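Long-range contact in ferredoxin (Thauera aromatica, PDB 1RGV), which carries electrons on two [4Fe-4S] clusters and is the electron donor of 4-hydroxybenzoyl-CoA reductase: residues P34-A43 against L71-H79. Sequence-based numbering, arbitrary orientation.
Sequences PTKCSECVGA and LQEKYDRLH. With SF4 (iron/sulfur cluster), chain C.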
loop_
_atom_site.group_PDB
_atom_site.type_symbol
_atom_site.label_atom_id
_atom_site.label_comp_id
_atom_site.label_asym_id
_atom_site.label_seq_id
_atom_site.Cartn_x
_atom_site.Cartn_y
_atom_site.Cartn_z
ATOM N N PRO A 34 1.532 1.115 -7.501
ATOM C CA PRO A 34 0.688 -0.067 -7.713
ATOM C C PRO A 34 1.516 -1.302 -8.066
ATOM O O PRO A 34 1.084 -2.441 -7.870
ATOM C CB PRO A 34 -0.250 0.374 -8.844
ATOM C CG PRO A 34 0.543 1.416 -9.566
ATOM C CD PRO A 34 1.186 2.187 -8.446
ATOM N N THR A 35 2.719 -1.053 -8.571
ATOM C CA THR A 35 3.651 -2.104 -8.955
ATOM C C THR A 35 4.220 -2.864 -7.755
ATOM O O THR A 35 4.477 -4.069 -7.834
ATOM C CB THR A 35 4.814 -1.495 -9.769
ATOM O OG1 THR A 35 4.420 -1.406 -11.141
ATOM C CG2 THR A 35 6.089 -2.319 -9.638
ATOM N N LYS A 36 4.404 -2.157 -6.643
ATOM C CA LYS A 36 4.969 -2.753 -5.442
ATOM C C LYS A 36 3.952 -3.105 -4.357
ATOM O O LYS A 36 4.281 -3.824 -3.410
ATOM C CB LYS A 36 6.027 -1.811 -4.864
ATOM C CG LYS A 36 7.072 -1.390 -5.880
ATOM C CD LYS A 36 7.991 -0.326 -5.313
ATOM C CE LYS A 36 8.919 0.242 -6.383
ATOM N NZ LYS A 36 9.778 1.342 -5.853
ATOM N N CYS A 37 2.724 -2.613 -4.482
ATOM C CA CYS A 37 1.716 -2.902 -3.468
ATOM C C CYS A 37 1.019 -4.234 -3.695
ATOM O O CYS A 37 0.263 -4.390 -4.651
ATOM C CB CYS A 37 0.668 -1.789 -3.413
ATOM S SG CYS A 37 -0.696 -2.110 -2.256
ATOM N N SER A 38 1.274 -5.189 -2.803
ATOM C CA SER A 38 0.663 -6.514 -2.890
ATOM C C SER A 38 -0.470 -6.615 -1.876
ATOM O O SER A 38 -0.975 -7.705 -1.594
ATOM C CB SER A 38 1.698 -7.599 -2.587
ATOM O OG SER A 38 2.095 -7.555 -1.226
ATOM N N GLU A 39 -0.859 -5.468 -1.329
ATOM C CA GLU A 39 -1.917 -5.411 -0.328
ATOM C C GLU A 39 -1.517 -6.221 0.901
ATOM O O GLU A 39 -2.367 -6.729 1.636
ATOM C CB GLU A 39 -3.237 -5.918 -0.924
ATOM C CG GLU A 39 -3.824 -4.940 -1.938
ATOM C CD GLU A 39 -5.173 -5.365 -2.470
ATOM O OE1 GLU A 39 -6.042 -5.734 -1.652
ATOM O OE2 GLU A 39 -5.366 -5.317 -3.707
ATOM N N CYS A 40 -0.207 -6.317 1.112
ATOM C CA CYS A 40 0.375 -7.044 2.232
ATOM C C CYS A 40 0.279 -8.563 2.140
ATOM O O CYS A 40 0.777 -9.263 3.026
ATOM C CB CYS A 40 -0.237 -6.572 3.554
ATOM S SG CYS A 40 0.528 -5.082 4.223
ATOM N N VAL A 41 -0.353 -9.085 1.090
ATOM C CA VAL A 41 -0.449 -10.539 0.953
ATOM C C VAL A 41 0.981 -11.047 0.824
ATOM O O VAL A 41 1.838 -10.364 0.255
ATOM C CB VAL A 41 -1.250 -10.971 -0.298
ATOM C CG1 VAL A 41 -2.541 -10.183 -0.381
ATOM C CG2 VAL A 41 -0.415 -10.788 -1.549
ATOM N N GLY A 42 1.242 -12.234 1.354
ATOM C CA GLY A 42 2.589 -12.765 1.297
ATOM C C GLY A 42 3.402 -12.198 2.447
ATOM O O GLY A 42 4.576 -12.529 2.613
ATOM N N ALA A 43 2.771 -11.342 3.247
ATOM C CA ALA A 43 3.431 -10.725 4.392
ATOM C C ALA A 43 2.538 -10.712 5.625
ATOM O O ALA A 43 2.963 -11.127 6.700
ATOM C CB ALA A 43 3.861 -9.308 4.047
ATOM N N LEU A 71 -1.504 -11.060 -6.486
ATOM C CA LEU A 71 -0.860 -10.320 -5.411
ATOM C C LEU A 71 0.274 -11.129 -4.794
ATOM O O LEU A 71 1.377 -10.614 -4.596
ATOM C CB LEU A 71 -1.897 -9.946 -4.350
ATOM C CG LEU A 71 -2.943 -8.932 -4.822
ATOM C CD1 LEU A 71 -4.114 -8.898 -3.860
ATOM C CD2 LEU A 71 -2.289 -7.562 -4.954
ATOM N N GLN A 72 0.001 -12.397 -4.500
ATOM C CA GLN A 72 1.002 -13.283 -3.916
ATOM C C GLN A 72 2.219 -13.345 -4.836
ATOM O O GLN A 72 3.364 -13.294 -4.380
ATOM C CB GLN A 72 0.421 -14.689 -3.731
ATOM C CG GLN A 72 1.407 -15.705 -3.173
ATOM C CD GLN A 72 1.862 -15.373 -1.766
ATOM O OE1 GLN A 72 1.066 -15.386 -0.824
ATOM N NE2 GLN A 72 3.147 -15.071 -1.614
ATOM N N GLU A 73 1.953 -13.450 -6.136
ATOM C CA GLU A 73 3.007 -13.521 -7.142
ATOM C C GLU A 73 3.815 -12.227 -7.208
ATOM O O GLU A 73 5.037 -12.251 -7.398
ATOM C CB GLU A 73 2.390 -13.845 -8.506
ATOM C CG GLU A 73 1.793 -15.247 -8.565
ATOM C CD GLU A 73 1.044 -15.530 -9.856
ATOM O OE1 GLU A 73 1.580 -15.203 -10.936
ATOM O OE2 GLU A 73 -0.075 -16.089 -9.790
ATOM N N LYS A 74 3.130 -11.098 -7.042
ATOM C CA LYS A 74 3.786 -9.797 -7.071
ATOM C C LYS A 74 4.729 -9.691 -5.873
ATOM O O LYS A 74 5.830 -9.148 -5.976
ATOM C CB LYS A 74 2.745 -8.674 -7.009
ATOM C CG LYS A 74 3.345 -7.283 -7.146
ATOM C CD LYS A 74 2.343 -6.185 -6.820
ATOM C CE LYS A 74 1.146 -6.203 -7.755
ATOM N NZ LYS A 74 0.277 -5.014 -7.548
ATOM N N TYR A 75 4.281 -10.221 -4.739
ATOM C CA TYR A 75 5.061 -10.194 -3.508
ATOM C C TYR A 75 6.432 -10.837 -3.694
ATOM O O TYR A 75 7.461 -10.262 -3.319
ATOM C CB TYR A 75 4.313 -10.929 -2.391
ATOM C CG TYR A 75 5.080 -10.959 -1.090
ATOM C CD1 TYR A 75 5.116 -9.844 -0.253
ATOM C CD2 TYR A 75 5.826 -12.078 -0.726
ATOM C CE1 TYR A 75 5.881 -9.843 0.909
ATOM C CE2 TYR A 75 6.595 -12.086 0.431
ATOM C CZ TYR A 75 6.618 -10.969 1.242
ATOM O OH TYR A 75 7.383 -10.978 2.385
ATOM N N ASP A 76 6.435 -12.037 -4.268
ATOM C CA ASP A 76 7.666 -12.784 -4.499
ATOM C C ASP A 76 8.635 -12.054 -5.426
ATOM O O ASP A 76 9.820 -11.908 -5.112
ATOM C CB ASP A 76 7.331 -14.159 -5.076
ATOM C CG ASP A 76 6.358 -14.930 -4.207
ATOM O OD1 ASP A 76 6.639 -15.093 -3.000
ATOM O OD2 ASP A 76 5.313 -15.374 -4.733
ATOM N N ARG A 77 8.129 -11.594 -6.567
ATOM C CA ARG A 77 8.958 -10.881 -7.530
ATOM C C ARG A 77 9.739 -9.755 -6.852
ATOM O O ARG A 77 10.752 -9.288 -7.370
ATOM C CB ARG A 77 8.087 -10.305 -8.654
ATOM C CG ARG A 77 7.190 -11.333 -9.338
ATOM C CD ARG A 77 6.551 -10.816 -10.640
ATOM N NE ARG A 77 5.641 -9.685 -10.442
ATOM C CZ ARG A 77 6.023 -8.412 -10.327
ATOM N NH1 ARG A 77 7.311 -8.089 -10.391
ATOM N NH2 ARG A 77 5.114 -7.459 -10.142
ATOM N N LEU A 78 9.272 -9.336 -5.682
ATOM C CA LEU A 78 9.910 -8.251 -4.949
ATOM C C LEU A 78 10.937 -8.709 -3.920
ATOM O O LEU A 78 11.907 -8.004 -3.656
ATOM C CB LEU A 78 8.838 -7.401 -4.266
ATOM C CG LEU A 78 7.901 -6.660 -5.225
ATOM C CD1 LEU A 78 6.630 -6.257 -4.504
ATOM C CD2 LEU A 78 8.620 -5.447 -5.798
ATOM N N HIS A 79 10.725 -9.884 -3.341
ATOM C CA HIS A 79 11.652 -10.410 -2.341
ATOM C C HIS A 79 12.317 -11.697 -2.833
ATOM O O HIS A 79 13.396 -11.667 -3.433
ATOM C CB HIS A 79 10.907 -10.669 -1.030
ATOM C CG HIS A 79 10.267 -9.446 -0.450
ATOM N ND1 HIS A 79 10.998 -8.384 0.042
ATOM C CD2 HIS A 79 8.965 -9.105 -0.303
ATOM C CE1 HIS A 79 10.173 -7.443 0.465
ATOM N NE2 HIS A 79 8.934 -7.856 0.266
HETATM FE FE1 SF4 C . 2.676 -1.647 1.418
HETATM FE FE2 SF4 C . 0.153 -0.791 2.387
HETATM FE FE3 SF4 C . 0.441 -2.045 -0.029
HETATM FE FE4 SF4 C . 0.820 -3.420 2.366
HETATM S S1 SF4 C . -1.178 -2.411 1.567
HETATM S S2 SF4 C . 1.863 -3.500 0.555
HETATM S S3 SF4 C . 1.672 -1.771 3.605
HETATM S S4 SF4 C . 1.221 -0.118 0.459
#
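The ammonium group of K74 is gripped by three groups. K74 NZ donates to P34 O at 2.7 Å, almost straight in line with that C=O (176°). NZ of K74 also donates to C37 O at 3.0 Å, from above the carbonyl plane. E66 adds a salt bridge. The K74 chain leaves the helix extended and turns at chi3 (-61°), which brings NZ between the two carbonyls. Its CD lies against T35 O. Next to it, L71 CD2 rests on S38 O at 3.6 Å, and CD1 of the same leucine meets the carboxylate of E39, whose OE2 is hydrogen-bonded to A1 N. V41 crosses L71 at about a right angle, CG2 against CB. Farther along, Y75 lays one ring face under the G42 backbone, with G42 CA 3.9 Å from the ring centroid in a CH-pi contact. A43 CB meets CE1 of that ring. L78 CD1 covers K36 O. C37 SG and C40 SG bind the irons FE3 and FE4, respectively, of one cluster at 2.5 Å each. Helix 68-78 thus packs on the side of the CxxC loop that faces away from the cluster. The lysine ties it to a ligand cysteine's backbone; with E66 beside it, any charge effect on the cluster is probably small.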